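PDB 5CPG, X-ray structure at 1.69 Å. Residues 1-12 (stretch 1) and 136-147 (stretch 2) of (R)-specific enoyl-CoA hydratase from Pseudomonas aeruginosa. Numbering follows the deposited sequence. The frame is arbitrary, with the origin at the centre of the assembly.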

# COMPACT_ATOMS: atom_id res chain seq x y z
N SER A 1 26.23 -1.24 -1.54
CA SER A 1 26.19 -1.53 -2.97
C SER A 1 25.27 -0.56 -3.70
O SER A 1 24.55 0.23 -3.09
N GLN A 2 25.31 -0.63 -5.02
CA GLN A 2 24.37 0.11 -5.85
C GLN A 2 23.39 -0.85 -6.50
O GLN A 2 23.71 -2.01 -6.76
N VAL A 3 22.19 -0.34 -6.77
CA VAL A 3 21.15 -1.12 -7.44
C VAL A 3 21.09 -0.73 -8.91
O VAL A 3 20.97 0.45 -9.23
N GLN A 4 21.18 -1.72 -9.81
CA GLN A 4 21.09 -1.46 -11.25
C GLN A 4 19.70 -1.82 -11.74
O GLN A 4 19.13 -2.83 -11.29
N ASN A 5 19.14 -0.99 -12.62
CA ASN A 5 17.84 -1.33 -13.18
C ASN A 5 17.97 -2.26 -14.37
O ASN A 5 19.06 -2.64 -14.79
N ILE A 6 16.81 -2.68 -14.85
CA ILE A 6 16.67 -3.42 -16.10
C ILE A 6 15.77 -2.60 -17.03
O ILE A 6 14.53 -2.60 -16.88
N PRO A 7 16.38 -1.87 -17.98
CA PRO A 7 15.63 -1.00 -18.89
C PRO A 7 14.72 -1.79 -19.80
O PRO A 7 14.88 -3.00 -19.94
N TYR A 8 13.77 -1.08 -20.42
CA TYR A 8 12.76 -1.69 -21.28
C TYR A 8 13.35 -2.64 -22.34
O TYR A 8 12.84 -3.74 -22.52
N ALA A 9 14.43 -2.24 -22.99
CA ALA A 9 15.01 -3.07 -24.05
C ALA A 9 15.54 -4.40 -23.52
O ALA A 9 15.50 -5.40 -24.23
N GLU A 10 16.01 -4.42 -22.28
CA GLU A 10 16.54 -5.65 -21.70
C GLU A 10 15.46 -6.53 -21.09
O GLU A 10 15.64 -7.73 -20.93
N LEU A 11 14.33 -5.96 -20.71
CA LEU A 11 13.24 -6.79 -20.18
C LEU A 11 12.76 -7.80 -21.20
O LEU A 11 12.69 -7.47 -22.38
N GLU A 12 12.38 -8.99 -20.76
CA GLU A 12 11.76 -9.99 -21.63
C GLU A 12 10.53 -10.54 -21.01
O GLU A 12 10.49 -10.73 -19.79
N MET A 136 5.65 2.11 -16.53
CA MET A 136 6.54 2.53 -17.61
C MET A 136 7.95 2.18 -17.19
O MET A 136 8.47 2.69 -16.18
N ALA A 137 8.58 1.28 -17.94
CA ALA A 137 9.90 0.83 -17.54
C ALA A 137 10.92 1.89 -17.93
O ALA A 137 10.63 2.74 -18.78
N PRO A 138 12.10 1.85 -17.31
CA PRO A 138 13.13 2.86 -17.56
C PRO A 138 13.63 2.76 -19.00
O PRO A 138 13.75 1.64 -19.49
N GLU A 139 13.87 3.89 -19.65
CA GLU A 139 14.44 3.90 -20.99
C GLU A 139 15.93 3.58 -20.96
O GLU A 139 16.42 2.84 -21.80
N GLU A 140 16.65 4.11 -19.98
CA GLU A 140 18.12 3.98 -19.97
C GLU A 140 18.63 3.20 -18.76
O GLU A 140 17.95 3.09 -17.72
N LYS A 141 19.82 2.63 -18.92
CA LYS A 141 20.42 1.84 -17.86
C LYS A 141 20.81 2.78 -16.73
O LYS A 141 21.24 3.91 -16.97
N LEU A 142 20.66 2.30 -15.50
CA LEU A 142 20.79 3.14 -14.33
C LEU A 142 21.39 2.38 -13.17
O LEU A 142 21.10 1.19 -12.98
N SER A 143 22.22 3.07 -12.41
CA SER A 143 22.79 2.52 -11.19
C SER A 143 22.59 3.58 -10.09
O SER A 143 22.96 4.74 -10.24
N VAL A 144 21.94 3.19 -9.00
CA VAL A 144 21.51 4.17 -8.03
C VAL A 144 21.83 3.66 -6.62
O VAL A 144 21.65 2.49 -6.33
N GLU A 145 22.36 4.54 -5.77
CA GLU A 145 22.55 4.19 -4.38
C GLU A 145 21.22 4.43 -3.68
O GLU A 145 20.72 5.56 -3.70
N LEU A 146 20.64 3.39 -3.10
CA LEU A 146 19.44 3.59 -2.29
C LEU A 146 19.76 4.39 -1.03
O LEU A 146 20.85 4.27 -0.48
N ALA A 147 18.81 5.19 -0.55
CA ALA A 147 19.07 6.04 0.61
C ALA A 147 19.03 5.23 1.91
O ALA A 147 18.13 4.43 2.12

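Where two chain segments pair only briefly as strands, side chains often carry the pairing onward, and the contact between residues 1-12 and 136-147 illustrates this well. The antiparallel frame is short: Val3 N donates to Val144 O and Val144 N to Val3 O, both at 2.9 Å. Further along, Asn5 N reaches Leu142 O at 3.0 Å, and Tyr8 N reaches Pro138 O at 2.9 Å.

Between these last two backbone bonds, a side-chain amide takes over. Asn5, buried and with chi1 p, points sideways from its CA, yet its end approaches the other stretch. There Asn5 OD1 accepts from Leu142 N at 2.7 Å while Asn5 ND2 donates to Glu140 O at 3.1 Å, so one planar group satisfies both a donor and an acceptor of the opposing backbone.

Charged and hydroxyl groups add a second polar layer. Lys141, extended except for a p chi2, brings NZ to Asn5 O at 2.7 Å, and the same NZ forms a salt bridge with Glu10 OE1 at 3.2 Å. Its aliphatic part meanwhile lies against proline, Lys141 CD being 3.7 Å from Pro7 CD. On the sheet face bearing Gln4 and Ser143, the Ser143 hydroxyl (chi1 t) donates from OG to Gln2 OE1 at 2.7 Å and also packs 3.4 Å from Gln4 CG.

Apolar contacts are fewer. Val3 and Val144, both t, share the other face, where Val3 CG2 meets Leu146 CG at 3.9 Å. Farther on, Ala137 points toward stretch 1: its CB lies 3.7 Å from Leu11 CD1 and sits at the edge of the Tyr8 ring.

Two waters complete the contact. Water 1 donates to Ser1 O (2.6 Å) and accepts from Leu146 N (2.9 Å); water 2 joins Ala9 N (3.1 Å) to Glu139 O (2.7 Å).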

# COMPACT_ATOMS: atom_id res chain seq x y z
CB SER A 1 25.71 -2.97 -3.21
OG SER A 1 26.38 -3.89 -2.36
CB GLN A 2 25.11 0.91 -6.90
CG GLN A 2 25.57 2.23 -6.41
CD GLN A 2 25.90 3.11 -7.57
OE1 GLN A 2 26.08 2.60 -8.68
NE2 GLN A 2 25.95 4.42 -7.34
CB VAL A 3 19.78 -0.89 -6.76
CG1 VAL A 3 18.68 -1.64 -7.51
CG2 VAL A 3 19.86 -1.36 -5.32
CB GLN A 4 22.12 -2.26 -12.05
CG GLN A 4 23.56 -1.82 -11.79
CD GLN A 4 24.56 -2.43 -12.78
OE1 GLN A 4 24.18 -3.15 -13.71
NE2 GLN A 4 25.84 -2.13 -12.58
CB ASN A 5 17.06 -0.08 -13.56
CG ASN A 5 17.68 0.72 -14.69
OD1 ASN A 5 18.73 0.36 -15.24
ND2 ASN A 5 17.03 1.81 -15.04
CB ILE A 6 16.07 -4.81 -15.86
CG1 ILE A 6 16.76 -5.55 -14.70
CG2 ILE A 6 16.06 -5.66 -17.16
CD1 ILE A 6 18.22 -5.83 -14.93
CB PRO A 7 16.73 -0.30 -19.70
CG PRO A 7 18.00 -0.54 -18.94
CD PRO A 7 17.83 -1.85 -18.27
CB TYR A 8 11.96 -0.58 -21.95
CG TYR A 8 10.81 -1.04 -22.82
CD1 TYR A 8 9.57 -1.37 -22.27
CD2 TYR A 8 10.95 -1.11 -24.19
CE1 TYR A 8 8.50 -1.76 -23.07
CE2 TYR A 8 9.90 -1.51 -25.00
CZ TYR A 8 8.69 -1.83 -24.44
OH TYR A 8 7.65 -2.21 -25.26
CB ALA A 9 16.12 -2.31 -24.74
CB GLU A 10 17.61 -5.32 -20.65
CG GLU A 10 18.68 -4.39 -21.17
CD GLU A 10 19.73 -4.04 -20.14
OE1 GLU A 10 19.88 -4.77 -19.13
OE2 GLU A 10 20.43 -3.01 -20.35
CB LEU A 11 12.06 -5.90 -19.76
CG LEU A 11 12.34 -5.06 -18.53
CD1 LEU A 11 11.17 -4.08 -18.36
CD2 LEU A 11 12.43 -5.97 -17.36
CB GLU A 12 12.72 -11.16 -21.91
CG GLU A 12 13.94 -10.75 -22.64
CD GLU A 12 14.88 -11.92 -22.90
OE1 GLU A 12 14.38 -13.06 -23.10
OE2 GLU A 12 16.11 -11.69 -22.89
CB MET A 136 6.39 4.03 -17.89
CG MET A 136 7.26 4.49 -19.06
SD MET A 136 6.87 6.19 -19.49
CE MET A 136 5.10 6.06 -19.51
CB ALA A 137 10.24 -0.53 -18.23
CB PRO A 138 14.25 2.50 -16.58
CG PRO A 138 13.63 1.62 -15.57
CD PRO A 138 12.52 0.89 -16.28
CB GLU A 139 14.20 5.25 -21.66
CG GLU A 139 14.83 5.39 -23.05
CD GLU A 139 14.12 4.57 -24.13
OE1 GLU A 139 13.07 5.02 -24.65
OE2 GLU A 139 14.63 3.48 -24.48
CB GLU A 140 18.77 5.36 -19.99
CG GLU A 140 18.63 6.12 -18.67
CD GLU A 140 17.25 6.77 -18.48
OE1 GLU A 140 16.36 6.57 -19.34
OE2 GLU A 140 17.07 7.47 -17.46
CB LYS A 141 21.63 1.07 -18.37
CG LYS A 141 22.20 0.04 -17.40
CD LYS A 141 21.27 -1.14 -17.20
CE LYS A 141 21.93 -2.27 -16.43
NZ LYS A 141 21.06 -3.48 -16.42
CB LEU A 142 19.44 3.69 -13.92
CG LEU A 142 19.07 5.08 -14.40
CD1 LEU A 142 17.57 5.25 -14.20
CD2 LEU A 142 19.84 6.07 -13.57
CB SER A 143 24.27 2.17 -11.38
OG SER A 143 24.69 1.16 -10.47
CB VAL A 144 19.99 4.44 -8.16
CG1 VAL A 144 19.49 5.38 -7.06
CG2 VAL A 144 19.67 4.99 -9.55
CB GLU A 145 23.67 5.04 -3.75
CG GLU A 145 24.00 4.68 -2.30
CD GLU A 145 24.78 3.38 -2.20
OE1 GLU A 145 25.45 3.02 -3.19
OE2 GLU A 145 24.73 2.71 -1.14
CB LEU A 146 18.79 2.25 -1.94
CG LEU A 146 18.23 1.33 -3.05
CD1 LEU A 146 17.49 0.12 -2.47
CD2 LEU A 146 17.33 2.05 -4.07
CB ALA A 147 18.06 7.18 0.68
O HOH W 1 22.11 0.90 -2.72
O HOH W 2 15.26 0.70 -22.93